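Local coordinates for uncharacterized protein YbaA (PDB 2OKQ), which is of unknown function but forms a two-chain assembly in which beta pairing runs on from one subunit to the other, at residues D29-A34 against K128-G133; I62-A67 against V91-E96; P52-F57 against A105-M110; A34-K39 against E85-V90. All coordinates share one frame; numbering follows the deposited sequence.

The chain follows a ferredoxin-like βαββαβ order. After a short helix, 18-23, the first strand, 27-36, takes part in contacts 1 and 4, which share A34. Helix 40-56 ends in contact 3, and strand 61-67 then enters contact 2. Strand 88-97 begins in contact 4 and continues into contact 2, which closes the shortest loop. Helix 100-111 completes contact 3. Strand 131-140 returns to strand 27-36, so contact 1 closes the longest loop and encloses the other three. Contact 2 nests inside contact 3, while contact 4 crosses both. Contacts 1, 2 and 4 join neighbouring strands of one antiparallel sheet. Contact 3 joins the two longest helices, and F54 packs onto I62 and I95 of contact 2.

Contact 1 of 4, residues D29-A34 against K128-G133; sequences DGFVVA and KRMIYG
F31 and Y132 lie alongside each other on one face of the sheet and point the same way. Y132 CD1 is 3.4 Å from F31 CE1, over the rim of the F31 ring. The ring planes stand 47° apart, so the pair is oblique. In one of its two deposited conformers, M130 places SD at the edge of the F31 ring, a Met-aromatic contact. The other face carries V32 and I131. I131 CG1 stands between its own backbone N and carbonyl carbon (chi1 63°) and lies 3.5 Å from V32 CB, which is tight. These are the first and last strands of a ferredoxin-like sheet, joined antiparallel. G30 with G133 and V32 with I131 are hydrogen-bonded pairs; F31 with Y132 is the non-hydrogen-bonded pair between them. I131 N reaches V32 O at 2.9 Å. At one end, Y132 OH donates to D29 OD2 at 2.6 Å and comes from above the carboxylate plane. N107 also bonds D29 OD2, and R103 forms a salt bridge with OD1, so D29 is probably ionised. At the other end, R129 NH1 is 3.6 Å from A34 CB, and the guanidinium forms salt bridges with E88 and D126.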
# COMPACT_ATOMS: atom_id res chain seq x y z
N ASP A 29 -1.60 2.98 7.65
CA ASP A 29 -2.77 2.09 7.53
C ASP A 29 -2.76 1.60 6.10
O ASP A 29 -2.77 2.41 5.19
CB ASP A 29 -4.06 2.86 7.79
CG ASP A 29 -4.50 2.79 9.24
OD1 ASP A 29 -3.76 2.19 10.05
OD2 ASP A 29 -5.59 3.29 9.54
N GLY A 30 -2.68 0.29 5.93
CA GLY A 30 -2.67 -0.30 4.58
C GLY A 30 -4.02 -0.90 4.24
O GLY A 30 -4.70 -1.46 5.13
N PHE A 31 -4.43 -0.77 2.97
CA PHE A 31 -5.73 -1.29 2.51
C PHE A 31 -5.48 -2.00 1.19
O PHE A 31 -4.70 -1.52 0.36
CB PHE A 31 -6.77 -0.19 2.24
CG PHE A 31 -7.06 0.76 3.38
CD1 PHE A 31 -8.26 0.68 4.08
CD2 PHE A 31 -6.17 1.79 3.71
CE1 PHE A 31 -8.57 1.61 5.11
CE2 PHE A 31 -6.46 2.69 4.74
CZ PHE A 31 -7.66 2.59 5.45
N VAL A 32 -6.10 -3.16 1.01
CA VAL A 32 -6.19 -3.79 -0.32
C VAL A 32 -7.66 -4.06 -0.54
O VAL A 32 -8.33 -4.64 0.32
CB VAL A 32 -5.36 -5.07 -0.45
CG1 VAL A 32 -5.31 -5.55 -1.94
CG2 VAL A 32 -3.94 -4.86 0.06
N VAL A 33 -8.15 -3.66 -1.71
CA VAL A 33 -9.57 -3.60 -2.01
C VAL A 33 -9.82 -4.28 -3.36
O VAL A 33 -9.01 -4.15 -4.27
CB VAL A 33 -10.02 -2.11 -2.10
CG1 VAL A 33 -11.52 -1.99 -2.06
CG2 VAL A 33 -9.42 -1.28 -0.96
N ALA A 34 -10.94 -5.01 -3.49
CA ALA A 34 -11.42 -5.44 -4.81
C ALA A 34 -12.51 -4.44 -5.23
O ALA A 34 -13.45 -4.17 -4.47
CB ALA A 34 -11.95 -6.86 -4.75
N LYS A 128 -16.68 -6.26 2.89
CA LYS A 128 -16.35 -7.54 3.53
C LYS A 128 -15.02 -8.08 3.06
O LYS A 128 -14.30 -8.73 3.83
CB LYS A 128 -17.44 -8.57 3.27
CG LYS A 128 -18.61 -8.50 4.20
CD LYS A 128 -19.67 -9.51 3.76
CE LYS A 128 -20.75 -9.70 4.80
NZ LYS A 128 -21.70 -10.77 4.37
N ARG A 129 -14.70 -7.82 1.80
CA ARG A 129 -13.52 -8.40 1.19
C ARG A 129 -12.29 -7.49 1.25
O ARG A 129 -11.19 -7.94 0.98
CB ARG A 129 -13.84 -8.88 -0.23
CG ARG A 129 -14.60 -10.20 -0.19
CD ARG A 129 -14.95 -10.72 -1.57
NE ARG A 129 -15.88 -9.84 -2.27
CZ ARG A 129 -15.61 -9.23 -3.42
NH1 ARG A 129 -14.42 -9.38 -4.00
NH2 ARG A 129 -16.53 -8.47 -3.99
N MET A 130 -12.49 -6.23 1.64
CA MET A 130 -11.38 -5.31 1.91
C MET A 130 -10.46 -5.92 2.98
O MET A 130 -10.95 -6.50 3.96
CB MET A 130 -11.93 -3.96 2.38
CG MET A 130 -10.88 -2.88 2.72
SD MET A 130 -11.60 -1.31 3.26
CE MET A 130 -12.31 -1.82 4.84
N ILE A 131 -9.15 -5.82 2.82
CA ILE A 131 -8.25 -6.18 3.92
C ILE A 131 -7.58 -4.89 4.41
O ILE A 131 -7.40 -3.96 3.63
CB ILE A 131 -7.23 -7.27 3.55
CG1 ILE A 131 -6.27 -6.81 2.43
CG2 ILE A 131 -7.97 -8.56 3.15
CD1 ILE A 131 -5.22 -7.89 2.04
N TYR A 132 -7.27 -4.85 5.70
CA TYR A 132 -6.88 -3.58 6.34
C TYR A 132 -6.01 -3.88 7.54
O TYR A 132 -6.24 -4.87 8.23
CB TYR A 132 -8.12 -2.84 6.84
CG TYR A 132 -7.80 -1.74 7.83
CD1 TYR A 132 -7.28 -0.52 7.40
CD2 TYR A 132 -8.01 -1.93 9.21
CE1 TYR A 132 -6.98 0.51 8.31
CE2 TYR A 132 -7.71 -0.91 10.13
CZ TYR A 132 -7.20 0.29 9.67
OH TYR A 132 -6.90 1.30 10.56
N GLY A 133 -5.04 -3.01 7.81
CA GLY A 133 -4.29 -3.13 9.06
C GLY A 133 -3.43 -1.91 9.28
O GLY A 133 -3.18 -1.13 8.35

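Contact 2 of 4, residues I62-A67 against V91-E96; sequences IVECWA and VFSWIE
V63 lies alongside W94 and covers one face of its indole. Followed outward, W94 CB packs on D29 O of the adjoining strand. The six-membered ring lies under V63, whose CB is 3.7 Å from the ring centroid and nearly on its normal, a CH-pi contact. The two V63 methyls divide the rim: CG2 meets W94 CZ2 at 3.5 Å, and CG1 meets W94 CH2 at 3.6 Å. W94 CZ3 has C65 SG 4.0 Å away, in an oblique approach. On the five-membered ring, W94 NE1 donates to the anti lone pair of E96 OE2 at 3.0 Å, in the ring plane and nearly straight (167°). Backbone bonds pair V63 with W94 and C65 with F92; the bond from C65 N to F92 O is weak. The reverse face carries I62 against I95 and W66 against V91. The strands are central to the dimer: V63 to A67 pair with a strand of the second subunit, and W94 stacks on W94 of that subunit. E96 also forms salt bridges with R61 of both subunits. The indole is thus gripped by apolar atoms over a face, while its one N-H is satisfied by a carboxylate that is probably charged.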
# COMPACT_ATOMS: atom_id res chain seq x y z
N ILE A 62 -2.43 10.35 1.51
CA ILE A 62 -3.38 9.28 1.20
C ILE A 62 -3.08 8.91 -0.25
O ILE A 62 -3.06 9.79 -1.11
CB ILE A 62 -4.87 9.73 1.30
CG1 ILE A 62 -5.27 10.05 2.74
CG2 ILE A 62 -5.81 8.62 0.81
CD1 ILE A 62 -4.78 11.44 3.28
N VAL A 63 -2.83 7.63 -0.49
CA VAL A 63 -2.46 7.17 -1.84
C VAL A 63 -3.34 5.99 -2.22
O VAL A 63 -3.52 5.09 -1.44
CB VAL A 63 -0.95 6.74 -1.92
CG1 VAL A 63 -0.58 6.44 -3.35
CG2 VAL A 63 0.02 7.81 -1.37
N GLU A 64 -3.93 6.00 -3.42
CA GLU A 64 -4.75 4.88 -3.87
C GLU A 64 -4.21 4.49 -5.24
O GLU A 64 -4.05 5.37 -6.09
CB GLU A 64 -6.19 5.33 -4.05
CG GLU A 64 -6.76 5.92 -2.79
CD GLU A 64 -7.64 4.99 -2.03
OE1 GLU A 64 -7.79 3.81 -2.41
OE2 GLU A 64 -8.19 5.45 -1.02
N CYS A 65 -3.97 3.21 -5.45
CA CYS A 65 -3.25 2.76 -6.66
C CYS A 65 -4.08 1.65 -7.30
O CYS A 65 -4.49 0.70 -6.62
CB CYS A 65 -1.86 2.23 -6.30
SG CYS A 65 -0.87 3.40 -5.33
N TRP A 66 -4.26 1.74 -8.61
CA TRP A 66 -5.14 0.79 -9.34
C TRP A 66 -4.28 -0.23 -10.06
O TRP A 66 -3.23 0.12 -10.62
CB TRP A 66 -5.94 1.60 -10.37
CG TRP A 66 -7.05 0.86 -11.04
CD1 TRP A 66 -6.99 0.18 -12.24
CD2 TRP A 66 -8.40 0.72 -10.57
NE1 TRP A 66 -8.22 -0.36 -12.54
CE2 TRP A 66 -9.10 -0.05 -11.54
CE3 TRP A 66 -9.09 1.19 -9.44
CZ2 TRP A 66 -10.46 -0.37 -11.40
CZ3 TRP A 66 -10.46 0.85 -9.30
CH2 TRP A 66 -11.12 0.08 -10.28
N ALA A 67 -4.73 -1.49 -10.08
CA ALA A 67 -3.95 -2.59 -10.66
C ALA A 67 -3.43 -2.22 -12.03
O ALA A 67 -4.17 -1.66 -12.87
CB ALA A 67 -4.85 -3.86 -10.78
N VAL A 91 -7.15 -2.78 -5.79
CA VAL A 91 -6.60 -1.48 -5.45
C VAL A 91 -5.66 -1.67 -4.26
O VAL A 91 -6.01 -2.37 -3.33
CB VAL A 91 -7.74 -0.47 -5.13
CG1 VAL A 91 -7.20 0.84 -4.57
CG2 VAL A 91 -8.56 -0.20 -6.36
N PHE A 92 -4.48 -1.03 -4.31
CA PHE A 92 -3.47 -1.06 -3.26
C PHE A 92 -3.42 0.37 -2.78
O PHE A 92 -3.19 1.28 -3.57
CB PHE A 92 -2.10 -1.47 -3.84
CG PHE A 92 -0.99 -1.54 -2.84
CD1 PHE A 92 -0.75 -2.71 -2.11
CD2 PHE A 92 -0.12 -0.46 -2.65
CE1 PHE A 92 0.30 -2.79 -1.18
CE2 PHE A 92 0.95 -0.53 -1.73
CZ PHE A 92 1.17 -1.70 -1.00
N SER A 93 -3.70 0.59 -1.49
CA SER A 93 -3.82 1.94 -0.95
C SER A 93 -3.25 2.02 0.47
O SER A 93 -3.18 1.01 1.17
CB SER A 93 -5.29 2.36 -0.90
OG SER A 93 -5.88 2.36 -2.18
N TRP A 94 -2.90 3.24 0.88
CA TRP A 94 -2.44 3.44 2.23
C TRP A 94 -2.61 4.89 2.65
O TRP A 94 -2.81 5.80 1.81
CB TRP A 94 -0.98 3.01 2.40
CG TRP A 94 0.02 3.93 1.76
CD1 TRP A 94 0.64 4.99 2.35
CD2 TRP A 94 0.54 3.84 0.43
NE1 TRP A 94 1.49 5.59 1.46
CE2 TRP A 94 1.47 4.89 0.28
CE3 TRP A 94 0.32 2.97 -0.65
CZ2 TRP A 94 2.17 5.12 -0.93
CZ3 TRP A 94 1.04 3.20 -1.86
CH2 TRP A 94 1.95 4.26 -1.98
N ILE A 95 -2.54 5.08 3.96
CA ILE A 95 -2.58 6.42 4.55
C ILE A 95 -1.42 6.52 5.54
O ILE A 95 -1.24 5.63 6.38
CB ILE A 95 -3.93 6.65 5.26
CG1 ILE A 95 -5.11 6.43 4.30
CG2 ILE A 95 -3.94 8.05 5.92
CD1 ILE A 95 -6.46 6.51 4.95
N GLU A 96 -0.62 7.57 5.40
CA GLU A 96 0.57 7.77 6.21
C GLU A 96 0.23 8.67 7.39
O GLU A 96 -0.50 9.64 7.21
CB GLU A 96 1.64 8.44 5.37
CG GLU A 96 2.05 7.55 4.14
CD GLU A 96 3.27 8.05 3.40
OE1 GLU A 96 4.13 8.74 4.00
OE2 GLU A 96 3.40 7.74 2.18

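Contact 3 of 4, residues P52-F57 against A105-M110; sequences PLFKEF and AANQKM. With NA (sodium ion), chain C.
F54 and M110 join the two main helices of the ferredoxin-like fold, 40-56 and 100-111, whose segments here cross at 127°. The M110 chain leaves with CG anti to its backbone N and then bends at chi2 (57°) and again at chi3. In this conformer, one of two deposited, CE sits over the centre of the F54 ring, 3.4 Å from the centroid. SD is above the same face but farther off. M110 CE also meets L53 CB. At the F54 edge, in the ring plane, N107 OD1 is 3.8 Å from F54 CE1, with the amide plane perpendicular to the ring; N107 ND2 is bonded to D29. F57 follows the last residue of helix 40-56, and its ring lies between two groups. The backbone O of L53 is above one face. K109 CB is over the centre of the opposite face, 3.8 Å from the centroid. The K109 chain runs extended beyond CG, and its CD reaches F57 CD1 at 3.5 Å. A106 CB packs against F57 CB at 3.9 Å. On the outer side of helix 100-111, Q108 OE1 binds a sodium ion. A water donates to F57 O at 2.6 Å and accepts from K109 NZ.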
# COMPACT_ATOMS: atom_id res chain seq x y z
N PRO A 52 -9.12 14.67 1.79
CA PRO A 52 -8.97 15.90 2.59
C PRO A 52 -9.48 15.77 4.04
O PRO A 52 -8.96 16.45 4.93
CB PRO A 52 -9.81 16.94 1.83
CG PRO A 52 -10.72 16.15 0.96
CD PRO A 52 -9.95 14.90 0.59
N LEU A 53 -10.45 14.89 4.27
CA LEU A 53 -10.95 14.65 5.63
C LEU A 53 -9.89 13.97 6.47
O LEU A 53 -9.59 14.40 7.58
CB LEU A 53 -12.25 13.84 5.63
CG LEU A 53 -13.47 14.54 5.00
CD1 LEU A 53 -14.67 13.65 5.07
CD2 LEU A 53 -13.75 15.88 5.69
N PHE A 54 -9.28 12.92 5.92
CA PHE A 54 -8.18 12.26 6.64
C PHE A 54 -7.06 13.23 6.96
O PHE A 54 -6.49 13.19 8.04
CB PHE A 54 -7.63 11.09 5.81
CG PHE A 54 -8.39 9.81 5.98
CD1 PHE A 54 -8.35 9.11 7.19
CD2 PHE A 54 -9.09 9.26 4.92
CE1 PHE A 54 -9.03 7.90 7.35
CE2 PHE A 54 -9.77 8.04 5.07
CZ PHE A 54 -9.75 7.37 6.28
N LYS A 55 -6.73 14.11 6.01
CA LYS A 55 -5.66 15.08 6.26
C LYS A 55 -6.01 16.03 7.39
O LYS A 55 -5.16 16.38 8.20
CB LYS A 55 -5.35 15.88 4.99
CG LYS A 55 -4.85 15.04 3.80
CD LYS A 55 -3.34 15.03 3.68
CE LYS A 55 -2.85 16.26 2.91
NZ LYS A 55 -1.53 16.04 2.28
N GLU A 56 -7.28 16.45 7.42
CA GLU A 56 -7.78 17.32 8.48
C GLU A 56 -7.56 16.68 9.85
O GLU A 56 -7.24 17.36 10.83
CB GLU A 56 -9.27 17.61 8.23
CG GLU A 56 -9.96 18.41 9.31
CD GLU A 56 -11.45 18.54 9.06
OE1 GLU A 56 -11.85 18.78 7.90
OE2 GLU A 56 -12.24 18.38 10.02
N PHE A 57 -7.72 15.37 9.90
CA PHE A 57 -7.61 14.62 11.15
C PHE A 57 -6.19 14.17 11.47
O PHE A 57 -5.96 13.49 12.47
CB PHE A 57 -8.58 13.43 11.12
CG PHE A 57 -10.03 13.82 10.97
CD1 PHE A 57 -10.51 15.02 11.49
CD2 PHE A 57 -10.91 12.97 10.33
CE1 PHE A 57 -11.86 15.37 11.35
CE2 PHE A 57 -12.26 13.31 10.20
CZ PHE A 57 -12.72 14.51 10.71
N ALA A 105 -6.52 8.40 16.66
CA ALA A 105 -7.39 9.59 16.80
C ALA A 105 -8.13 9.90 15.50
O ALA A 105 -9.35 10.13 15.49
CB ALA A 105 -6.58 10.80 17.24
N ALA A 106 -7.38 9.88 14.39
CA ALA A 106 -7.95 10.14 13.07
C ALA A 106 -9.08 9.17 12.71
O ALA A 106 -10.15 9.60 12.29
CB ALA A 106 -6.83 10.11 11.99
N ASN A 107 -8.85 7.86 12.90
CA ASN A 107 -9.86 6.85 12.60
C ASN A 107 -11.10 6.98 13.48
O ASN A 107 -12.22 6.83 13.00
CB ASN A 107 -9.27 5.44 12.66
CG ASN A 107 -8.29 5.19 11.53
OD1 ASN A 107 -8.41 5.78 10.45
ND2 ASN A 107 -7.32 4.32 11.77
N GLN A 108 -10.90 7.31 14.75
CA GLN A 108 -12.04 7.53 15.64
C GLN A 108 -12.91 8.70 15.16
O GLN A 108 -14.15 8.59 15.12
CB GLN A 108 -11.58 7.76 17.08
CG GLN A 108 -12.67 7.44 18.13
CD GLN A 108 -12.90 5.95 18.30
OE1 GLN A 108 -12.01 5.23 18.73
NE2 GLN A 108 -14.10 5.48 17.94
N LYS A 109 -12.24 9.80 14.80
CA LYS A 109 -12.90 10.99 14.24
C LYS A 109 -13.64 10.69 12.96
O LYS A 109 -14.80 11.07 12.81
CB LYS A 109 -11.90 12.11 13.98
CG LYS A 109 -11.31 12.74 15.21
CD LYS A 109 -10.28 13.77 14.80
CE LYS A 109 -9.58 14.33 16.01
NZ LYS A 109 -8.45 15.21 15.59
N MET A 110 -12.96 10.02 12.03
CA MET A 110 -13.55 9.64 10.76
C MET A 110 -14.88 8.94 10.98
O MET A 110 -15.88 9.29 10.36
CB MET A 110 -12.58 8.76 9.96
CG MET A 110 -13.09 8.34 8.59
SD MET A 110 -13.50 9.74 7.53
CE MET A 110 -11.89 10.30 6.98
NA NA C . -10.85 3.40 18.44
O HOH W 1 -6.48 13.55 15.04
O HOH W 2 -9.22 4.50 16.93

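Contact 4 of 4, residues A34-K39 against E85-V90; sequences AVPADK and EENEEV
V35 and E89 form an antiparallel hydrogen-bonded pair, with V35 N to E89 O at 2.8 Å and E89 N to V35 O at 2.7 Å. A third backbone bond, from A37 N to N87 O at 2.8 Å, is almost straight (176°). It follows P36, whose nitrogen carries no hydrogen and which sits in a non-hydrogen-bonded pair with E88. E88 lies against A34. Its chain runs extended from CG, and OE1 ends 3.5 Å from A34 CB. The same OE1 accepts from E85 N at 2.7 Å, on its anti side and 34° out of the carboxylate plane. This ties the side chain back across the type I turn E85 to E88. OE2 forms a salt bridge with R129. A water donates to both E88 OE2 and A34 O. These bonds hold the buried carboxylate at both oxygens, and R129 would probably favour its ionised form. This is one end of the pairing between the two central strands of the ferredoxin-like sheet, where the first gives way to helix 40-56, with K39 at the N-cap position. E89 points to the face that carries V35. Its chain bends at chi2 (-81°), and CG lies 3.8 Å from A37 CB, while its side chain also touches W66 and A67. N87 ND2 approaches P36 CB at 4.0 Å in one P36 conformer. K39 NZ and D38 OD1 form a weak salt bridge.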
# COMPACT_ATOMS: atom_id res chain seq x y z
N ALA A 34 -10.94 -5.01 -3.49
CA ALA A 34 -11.42 -5.44 -4.81
C ALA A 34 -12.51 -4.44 -5.23
O ALA A 34 -13.45 -4.17 -4.47
CB ALA A 34 -11.95 -6.86 -4.75
N VAL A 35 -12.37 -3.84 -6.41
CA VAL A 35 -13.30 -2.83 -6.87
C VAL A 35 -13.79 -3.24 -8.27
O VAL A 35 -12.97 -3.59 -9.12
CB VAL A 35 -12.63 -1.43 -6.93
CG1 VAL A 35 -13.57 -0.38 -7.46
CG2 VAL A 35 -12.09 -1.00 -5.55
N PRO A 36 -15.11 -3.18 -8.52
CA PRO A 36 -15.58 -3.43 -9.89
C PRO A 36 -14.89 -2.50 -10.89
O PRO A 36 -14.81 -1.29 -10.66
CB PRO A 36 -17.08 -3.14 -9.80
CG PRO A 36 -17.43 -3.46 -8.39
CD PRO A 36 -16.25 -2.92 -7.61
N ALA A 37 -14.40 -3.07 -11.98
CA ALA A 37 -13.61 -2.33 -12.98
C ALA A 37 -14.34 -1.15 -13.63
O ALA A 37 -13.73 -0.12 -13.96
CB ALA A 37 -13.05 -3.27 -14.03
N ASP A 38 -15.65 -1.30 -13.80
CA ASP A 38 -16.47 -0.23 -14.36
C ASP A 38 -16.79 0.85 -13.32
O ASP A 38 -17.43 1.85 -13.64
CB ASP A 38 -17.77 -0.81 -14.92
CG ASP A 38 -18.48 -1.70 -13.92
OD1 ASP A 38 -19.51 -1.28 -13.37
OD2 ASP A 38 -17.98 -2.82 -13.67
N LYS A 39 -16.36 0.64 -12.07
CA LYS A 39 -16.59 1.63 -11.02
C LYS A 39 -15.32 2.40 -10.63
O LYS A 39 -15.26 3.01 -9.56
CB LYS A 39 -17.23 1.00 -9.78
CG LYS A 39 -18.62 0.37 -9.99
CD LYS A 39 -19.64 1.33 -10.61
CE LYS A 39 -20.94 0.60 -10.90
NZ LYS A 39 -21.59 1.06 -12.18
N GLU A 85 -13.45 -10.89 -7.80
CA GLU A 85 -14.29 -11.53 -8.82
C GLU A 85 -13.95 -11.04 -10.22
O GLU A 85 -13.28 -10.02 -10.39
CB GLU A 85 -15.77 -11.34 -8.49
CG GLU A 85 -16.27 -12.41 -7.53
CD GLU A 85 -17.39 -11.94 -6.64
OE1 GLU A 85 -18.25 -11.13 -7.09
OE2 GLU A 85 -17.42 -12.39 -5.48
N GLU A 86 -14.41 -11.77 -11.24
CA GLU A 86 -13.95 -11.55 -12.61
C GLU A 86 -14.08 -10.11 -13.09
O GLU A 86 -13.25 -9.62 -13.85
CB GLU A 86 -14.63 -12.55 -13.56
CG GLU A 86 -14.15 -13.97 -13.31
CD GLU A 86 -14.75 -15.01 -14.24
OE1 GLU A 86 -14.65 -14.86 -15.49
OE2 GLU A 86 -15.31 -16.01 -13.73
N ASN A 87 -15.10 -9.43 -12.60
CA ASN A 87 -15.41 -8.05 -12.99
C ASN A 87 -14.66 -7.00 -12.15
O ASN A 87 -14.91 -5.79 -12.29
CB ASN A 87 -16.92 -7.82 -12.84
CG ASN A 87 -17.38 -7.92 -11.38
OD1 ASN A 87 -17.12 -8.91 -10.70
ND2 ASN A 87 -18.07 -6.89 -10.91
N GLU A 88 -13.78 -7.46 -11.28
CA GLU A 88 -13.16 -6.58 -10.28
C GLU A 88 -11.66 -6.43 -10.52
O GLU A 88 -11.05 -7.32 -11.07
CB GLU A 88 -13.39 -7.12 -8.88
CG GLU A 88 -14.84 -7.22 -8.46
CD GLU A 88 -15.02 -7.74 -7.05
OE1 GLU A 88 -14.26 -8.62 -6.63
OE2 GLU A 88 -15.95 -7.27 -6.36
N GLU A 89 -11.10 -5.31 -10.07
CA GLU A 89 -9.66 -5.05 -10.11
C GLU A 89 -9.19 -4.79 -8.69
O GLU A 89 -9.98 -4.37 -7.85
CB GLU A 89 -9.35 -3.79 -10.92
CG GLU A 89 -9.68 -3.91 -12.42
CD GLU A 89 -8.60 -4.62 -13.21
OE1 GLU A 89 -7.72 -5.28 -12.62
OE2 GLU A 89 -8.63 -4.51 -14.46
N VAL A 90 -7.90 -5.01 -8.44
CA VAL A 90 -7.32 -4.83 -7.10
C VAL A 90 -6.82 -3.40 -6.94
O VAL A 90 -6.18 -2.86 -7.84
CB VAL A 90 -6.16 -5.81 -6.84
CG1 VAL A 90 -5.54 -5.55 -5.46
CG2 VAL A 90 -6.68 -7.26 -6.91
O HOH W 3 -15.99 -4.94 -4.62